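Local coordinates for Lmo0812 protein (PDB 4YF1) that probably hydrolyses the 3'-diphosphate of guanosine-3',5'-bis(diphosphate), as a member of the HD-domain phosphohydrolases, at residues 123-126 against 127-130; 137-140 against 141-145. One frame throughout, in Å; residues are numbered along the deposited sequence.

From the N terminus, the chain reaches interaction 1 first, inside helix 111-132, where residues 123-126 and 127-130 form successive turns and close no loop beyond i to i+4 spacing. Residues 135-136 are not modelled, and interaction 2 follows around the short helix 139-142, residues 137-140 against 141-145. The two contacts are in series, neither nested nor crossing, with centres about 13 Å apart. They touch through Val128, whose CG1 packs 3.8 Å from Phe143 CZ and 3.9 Å from Tyr142 CE2, tying the short helix back onto the long one. Interaction 1 also faces helices 35-45 and 172-184, whereas interaction 2 lies at the surface beside helix 147-160.

Interaction 1: residues 123-126 against 127-130; sequences DNLT and SVKY
Two first torsions bring Asp123 and Ser127 to the same pair of waters, one helical turn apart. At Asp123 the carboxylate carbon is anti to the backbone N (chi1 -176°), while Ser127 carries OG beside its own N (chi1 -60°). Water 1 donates to Asp123 OD1 at 2.8 Å and is hydrogen-bonded to Ser127 OG; water 2 donates to Asp123 OD2 at 3.0 Å and also meets Ser127 OG, at 2.9 Å. The two water bridges thus connect both carboxylate oxygens to a single hydroxyl. Each oxygen has a further partner on helix 35-45, OD1 with Asn38 ND2 and OD2 with His35 ND1, so the buried carboxylate is gripped by at least four bonds, which would limit its rotation.

Four backbone i to i+4 bonds join the two segments. The shortest, from Lys129 N to Leu125 O at 2.8 Å, is nearly straight, with 174° at the hydrogen. Val128 N reaches Asn124 O at 3.1 Å.

Leu125 and Val128 lie side by side and point the same way, three residues apart, touching through CD2 of Leu125 and CG2 of Val128 at 4.1 Å. The CG2 branch of Val128 also comes 3.4 Å from Asn124 O. Leu125 continues onto Tyr177 and Val181 of helix 172-184, and Lys129 makes a cation-pi contact with Trp183.

Regular i to i+4 bonding identifies an alpha-helix of the all-helical HD-domain fold. Through His35, Asp123 adjoins a converging set, His35, His59, Asp60 and Asp120, consistent with the family's H...HD...D metal site, although no metal is bound to them here.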
ATOM      1  N   ASP A 123      -6.684  -5.162 -13.654  1.00 22.16           N
ATOM      2  CA  ASP A 123      -5.309  -5.628 -13.690  1.00 23.73           C
ATOM      3  C   ASP A 123      -5.266  -7.144 -14.001  1.00 24.63           C
ATOM      4  O   ASP A 123      -4.381  -7.582 -14.731  1.00 24.89           O
ATOM      5  CB  ASP A 123      -4.562  -5.354 -12.401  1.00 24.59           C
ATOM      6  CG  ASP A 123      -3.097  -5.747 -12.495  1.00 26.43           C
ATOM      7  OD1 ASP A 123      -2.341  -5.155 -13.315  1.00 27.49           O
ATOM      8  OD2 ASP A 123      -2.689  -6.638 -11.741  1.00 26.92           O
ATOM      9  N   ASN A 124      -6.194  -7.914 -13.418  0.70 24.54           N
ATOM     10  CA  ASN A 124      -6.277  -9.380 -13.685  0.70 25.68           C
ATOM     11  C   ASN A 124      -6.491  -9.667 -15.174  0.70 25.23           C
ATOM     12  O   ASN A 124      -5.757 -10.459 -15.751  0.70 26.44           O
ATOM     13  CB  ASN A 124      -7.420 -10.032 -12.884  0.70 26.19           C
ATOM     14  CG  ASN A 124      -7.144 -10.118 -11.389  0.70 27.85           C
ATOM     15  OD1 ASN A 124      -6.022  -9.887 -10.920  0.70 29.95           O
ATOM     16  ND2 ASN A 124      -8.185 -10.477 -10.622  0.70 28.48           N
ATOM     17  N   LEU A 125      -7.507  -9.054 -15.788  1.00 24.60           N
ATOM     18  CA  LEU A 125      -7.768  -9.262 -17.231  1.00 26.21           C
ATOM     19  C   LEU A 125      -6.655  -8.744 -18.139  1.00 26.87           C
ATOM     20  O   LEU A 125      -6.409  -9.312 -19.225  1.00 26.34           O
ATOM     21  CB  LEU A 125      -9.105  -8.724 -17.709  1.00 26.86           C
ATOM     22  CG  LEU A 125     -10.368  -9.411 -17.257  1.00 27.67           C
ATOM     23  CD1 LEU A 125     -11.467  -8.951 -18.188  1.00 27.86           C
ATOM     24  CD2 LEU A 125     -10.236 -10.934 -17.302  1.00 29.38           C
ATOM     25  N   THR A 126      -5.976  -7.681 -17.714  1.00 26.02           N
ATOM     26  CA  THR A 126      -4.825  -7.199 -18.466  1.00 26.44           C
ATOM     27  C   THR A 126      -3.807  -8.353 -18.590  1.00 28.44           C
ATOM     28  O   THR A 126      -3.276  -8.593 -19.682  1.00 28.50           O
ATOM     29  CB  THR A 126      -4.208  -5.981 -17.799  1.00 26.71           C
ATOM     30  OG1 THR A 126      -5.173  -4.916 -17.845  1.00 24.97           O
ATOM     31  CG2 THR A 126      -2.934  -5.551 -18.507  1.00 28.24           C
ATOM     32  N   SER A 127      -3.571  -9.080 -17.500  1.00 29.04           N
ATOM     33  CA  SER A 127      -2.632 -10.213 -17.541  1.00 31.73           C
ATOM     34  C   SER A 127      -3.174 -11.367 -18.380  1.00 31.78           C
ATOM     35  O   SER A 127      -2.396 -12.075 -19.033  1.00 33.11           O
ATOM     36  CB  SER A 127      -2.286 -10.692 -16.130  1.00 33.12           C
ATOM     37  OG  SER A 127      -1.689  -9.616 -15.409  1.00 35.87           O
ATOM     38  N   VAL A 128      -4.493 -11.562 -18.356  1.00 30.79           N
ATOM     39  CA  VAL A 128      -5.126 -12.594 -19.163  1.00 31.63           C
ATOM     40  C   VAL A 128      -4.944 -12.268 -20.651  1.00 33.02           C
ATOM     41  O   VAL A 128      -4.499 -13.126 -21.409  1.00 32.04           O
ATOM     42  CB  VAL A 128      -6.629 -12.776 -18.839  1.00 30.71           C
ATOM     43  CG1 VAL A 128      -7.273 -13.734 -19.832  1.00 31.69           C
ATOM     44  CG2 VAL A 128      -6.823 -13.275 -17.408  1.00 30.02           C
ATOM     45  N   LYS A 129      -5.272 -11.039 -21.066  1.00 33.54           N
ATOM     46  CA  LYS A 129      -5.123 -10.637 -22.487  1.00 37.62           C
ATOM     47  C   LYS A 129      -3.691 -10.873 -22.993  1.00 39.88           C
ATOM     48  O   LYS A 129      -3.475 -11.360 -24.120  1.00 38.55           O
ATOM     49  CB  LYS A 129      -5.513  -9.169 -22.697  1.00 40.48           C
ATOM     50  CG  LYS A 129      -5.281  -8.653 -24.121  1.00 44.57           C
ATOM     51  CD  LYS A 129      -5.503  -7.152 -24.201  1.00 46.68           C
ATOM     52  CE  LYS A 129      -5.098  -6.577 -25.553  1.00 49.96           C
ATOM     53  NZ  LYS A 129      -5.941  -7.108 -26.653  1.00 51.20           N
ATOM     54  N   TYR A 130      -2.731 -10.512 -22.142  1.00 41.73           N
ATOM     55  CA  TYR A 130      -1.313 -10.683 -22.419  1.00 45.62           C
ATOM     56  C   TYR A 130      -0.995 -12.168 -22.654  1.00 46.84           C
ATOM     57  O   TYR A 130      -0.297 -12.523 -23.623  1.00 47.12           O
ATOM     58  CB  TYR A 130      -0.500 -10.125 -21.243  1.00 48.61           C
ATOM     59  CG  TYR A 130       0.992 -10.119 -21.446  1.00 54.10           C
ATOM     60  CD1 TYR A 130       1.760 -11.251 -21.150  1.00 55.96           C
ATOM     61  CD2 TYR A 130       1.651  -8.972 -21.905  1.00 57.28           C
ATOM     62  CE1 TYR A 130       3.131 -11.252 -21.329  1.00 59.53           C
ATOM     63  CE2 TYR A 130       3.027  -8.964 -22.087  1.00 60.92           C
ATOM     64  CZ  TYR A 130       3.759 -10.110 -21.798  1.00 62.53           C
ATOM     65  OH  TYR A 130       5.122 -10.119 -21.965  1.00 68.58           O
TER
HETATM   66  O   HOH W   1      -1.112  -6.646 -15.298  1.00 37.99           O
HETATM   67  O   HOH W   2      -2.353  -9.464 -12.608  1.00 44.12           O

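Interaction 2: residues 137-140 against 141-145; sequences KSVW and SYFKR
Ser138 and Ser141 meet at the start of a short, weakly bonded helix, for which Ser138 is the N-cap. Its carbonyl O receives Ser141 N at 2.8 Å with 155° at the hydrogen, although the donor stands 53° out of the carbonyl plane. Tyr142 N makes only a weak bond to the same oxygen, bent to 118°. The capping bond itself, from Trp140 N to Ser138 OG, is weak at 3.3 Å. Water 3 joins the two serine hydroxyls, lying 3.0 Å from Ser138 OG and 2.7 Å from Ser141 OG.

On the apolar side, Val139 and Phe143 run alongside each other, pointing the same way. Val139 CG2, anti to the backbone N, meets Phe143 CE2 at 4.1 Å. Tyr142 CD2 sits over the centre of one face of the Phe143 ring.

Farther out, Val139 packs on Leu132 and Tyr142 on Ala131, both in helix 111-132; Val139 also packs on Tyr147 and Phe143 on Gln150, both of helix 147-160. Water 4 bridges the backbone: it donates to Val139 O at 2.8 Å and accepts from Phe143 N at 2.7 Å.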
ATOM      1  N   LYS A 137      -2.396 -20.519 -26.943  1.00 69.04           N
ATOM      2  CA  LYS A 137      -3.159 -20.160 -25.747  1.00 65.92           C
ATOM      3  C   LYS A 137      -4.629 -19.885 -26.078  1.00 61.64           C
ATOM      4  O   LYS A 137      -5.042 -18.724 -26.258  1.00 62.48           O
ATOM      5  CB  LYS A 137      -2.527 -18.948 -25.047  1.00 67.59           C
ATOM      6  CG  LYS A 137      -1.116 -19.183 -24.516  1.00 71.10           C
ATOM      7  CD  LYS A 137      -1.073 -20.215 -23.393  1.00 72.15           C
ATOM      8  CE  LYS A 137       0.341 -20.387 -22.860  1.00 73.88           C
ATOM      9  NZ  LYS A 137       0.409 -21.395 -21.768  1.00 74.79           N
ATOM     10  N   SER A 138      -5.406 -20.968 -26.128  1.00 54.15           N
ATOM     11  CA  SER A 138      -6.836 -20.935 -26.449  1.00 48.94           C
ATOM     12  C   SER A 138      -7.711 -20.497 -25.272  1.00 44.95           C
ATOM     13  O   SER A 138      -7.688 -21.118 -24.202  1.00 42.71           O
ATOM     14  CB  SER A 138      -7.293 -22.337 -26.907  1.00 49.86           C
ATOM     15  OG  SER A 138      -8.693 -22.387 -27.157  1.00 48.69           O
ATOM     16  N   VAL A 139      -8.528 -19.468 -25.498  1.00 41.94           N
ATOM     17  CA  VAL A 139      -9.454 -18.967 -24.475  1.00 38.49           C
ATOM     18  C   VAL A 139     -10.426 -20.089 -23.991  1.00 38.15           C
ATOM     19  O   VAL A 139     -10.886 -20.073 -22.854  1.00 33.89           O
ATOM     20  CB  VAL A 139     -10.210 -17.706 -24.991  1.00 38.23           C
ATOM     21  CG1 VAL A 139     -11.310 -18.060 -25.989  1.00 38.10           C
ATOM     22  CG2 VAL A 139     -10.772 -16.907 -23.823  1.00 36.97           C
ATOM     23  N   TRP A 140     -10.695 -21.095 -24.839  1.00 38.30           N
ATOM     24  CA  TRP A 140     -11.579 -22.192 -24.433  1.00 40.57           C
ATOM     25  C   TRP A 140     -10.884 -23.171 -23.491  1.00 40.93           C
ATOM     26  O   TRP A 140     -11.551 -24.048 -22.904  1.00 43.04           O
ATOM     27  CB  TRP A 140     -12.104 -22.973 -25.642  1.00 43.98           C
ATOM     28  CG  TRP A 140     -12.732 -22.122 -26.658  1.00 47.30           C
ATOM     29  CD1 TRP A 140     -12.165 -21.676 -27.812  1.00 50.78           C
ATOM     30  CD2 TRP A 140     -14.041 -21.558 -26.605  1.00 50.41           C
ATOM     31  NE1 TRP A 140     -13.048 -20.881 -28.498  1.00 53.04           N
ATOM     32  CE2 TRP A 140     -14.208 -20.783 -27.775  1.00 52.26           C
ATOM     33  CE3 TRP A 140     -15.096 -21.642 -25.690  1.00 51.41           C
ATOM     34  CZ2 TRP A 140     -15.388 -20.084 -28.053  1.00 53.55           C
ATOM     35  CZ3 TRP A 140     -16.274 -20.946 -25.965  1.00 53.09           C
ATOM     36  CH2 TRP A 140     -16.407 -20.173 -27.139  1.00 52.79           C
ATOM     37  N   SER A 141      -9.559 -23.055 -23.374  1.00 40.58           N
ATOM     38  CA  SER A 141      -8.758 -23.966 -22.550  1.00 42.32           C
ATOM     39  C   SER A 141      -7.983 -23.251 -21.465  1.00 40.44           C
ATOM     40  O   SER A 141      -7.434 -23.888 -20.578  1.00 40.71           O
ATOM     41  CB  SER A 141      -7.725 -24.703 -23.428  1.00 44.35           C
ATOM     42  OG  SER A 141      -8.316 -25.414 -24.520  1.00 48.35           O
ATOM     43  N   TYR A 142      -7.971 -21.926 -21.506  1.00 39.21           N
ATOM     44  CA  TYR A 142      -7.153 -21.162 -20.588  1.00 38.16           C
ATOM     45  C   TYR A 142      -7.545 -21.145 -19.116  1.00 36.40           C
ATOM     46  O   TYR A 142      -6.676 -21.266 -18.253  1.00 37.09           O
ATOM     47  CB  TYR A 142      -7.080 -19.718 -21.079  1.00 39.23           C
ATOM     48  CG  TYR A 142      -6.225 -18.834 -20.210  1.00 39.27           C
ATOM     49  CD1 TYR A 142      -4.830 -18.875 -20.292  1.00 41.53           C
ATOM     50  CD2 TYR A 142      -6.807 -17.951 -19.310  1.00 38.81           C
ATOM     51  CE1 TYR A 142      -4.042 -18.058 -19.490  1.00 41.41           C
ATOM     52  CE2 TYR A 142      -6.037 -17.140 -18.500  1.00 39.16           C
ATOM     53  CZ  TYR A 142      -4.658 -17.186 -18.597  1.00 41.16           C
ATOM     54  OH  TYR A 142      -3.914 -16.358 -17.788  1.00 41.91           O
ATOM     55  N   PHE A 143      -8.834 -20.986 -18.820  1.00 34.50           N
ATOM     56  CA  PHE A 143      -9.275 -20.797 -17.412  1.00 32.76           C
ATOM     57  C   PHE A 143      -9.497 -22.077 -16.612  1.00 33.43           C
ATOM     58  O   PHE A 143     -10.290 -22.946 -17.018  1.00 32.56           O
ATOM     59  CB  PHE A 143     -10.564 -19.998 -17.388  1.00 31.49           C
ATOM     60  CG  PHE A 143     -10.423 -18.608 -17.937  1.00 30.99           C
ATOM     61  CD1 PHE A 143      -9.878 -17.600 -17.150  1.00 30.17           C
ATOM     62  CD2 PHE A 143     -10.881 -18.292 -19.207  1.00 31.10           C
ATOM     63  CE1 PHE A 143      -9.767 -16.307 -17.638  1.00 29.88           C
ATOM     64  CE2 PHE A 143     -10.760 -17.002 -19.708  1.00 30.62           C
ATOM     65  CZ  PHE A 143     -10.207 -16.005 -18.914  1.00 29.98           C
ATOM     66  N   LYS A 144      -8.862 -22.166 -15.446  1.00 32.77           N
ATOM     67  CA  LYS A 144      -9.052 -23.331 -14.587  1.00 33.42           C
ATOM     68  C   LYS A 144     -10.514 -23.491 -14.157  1.00 31.06           C
ATOM     69  O   LYS A 144     -10.986 -24.627 -14.002  1.00 29.26           O
ATOM     70  CB  LYS A 144      -8.116 -23.317 -13.358  1.00 34.75           C
ATOM     71  CG  LYS A 144      -8.189 -24.577 -12.488  1.00 37.56           C
ATOM     72  CD  LYS A 144      -7.885 -25.853 -13.292  1.00 39.63           C
ATOM     73  CE  LYS A 144      -8.024 -27.131 -12.484  1.00 42.75           C
ATOM     74  NZ  LYS A 144      -7.128 -27.165 -11.296  1.00 44.70           N
ATOM     75  N   ARG A 145     -11.234 -22.375 -13.955  1.00 28.70           N
ATOM     76  CA  ARG A 145     -12.648 -22.465 -13.585  1.00 28.36           C
ATOM     77  C   ARG A 145     -13.540 -22.609 -14.839  1.00 28.10           C
ATOM     78  O   ARG A 145     -14.766 -22.628 -14.740  1.00 27.50           O
ATOM     79  CB  ARG A 145     -13.076 -21.198 -12.809  1.00 27.86           C
ATOM     80  CG  ARG A 145     -13.962 -21.503 -11.625  1.00 29.25           C
ATOM     81  CD  ARG A 145     -13.228 -22.349 -10.596  1.00 32.00           C
ATOM     82  NE  ARG A 145     -11.873 -21.825 -10.359  1.00 34.21           N
ATOM     83  CZ  ARG A 145     -10.796 -22.557 -10.059  1.00 38.89           C
ATOM     84  NH1 ARG A 145     -10.844 -23.908 -10.028  1.00 40.93           N
ATOM     85  NH2 ARG A 145      -9.624 -21.935  -9.883  1.00 39.92           N
TER
HETATM   86  O   HOH W   3      -9.457 -25.245 -27.014  1.00 36.43           O
HETATM   87  O   HOH W   4     -11.015 -21.411 -20.391  1.00 37.65           O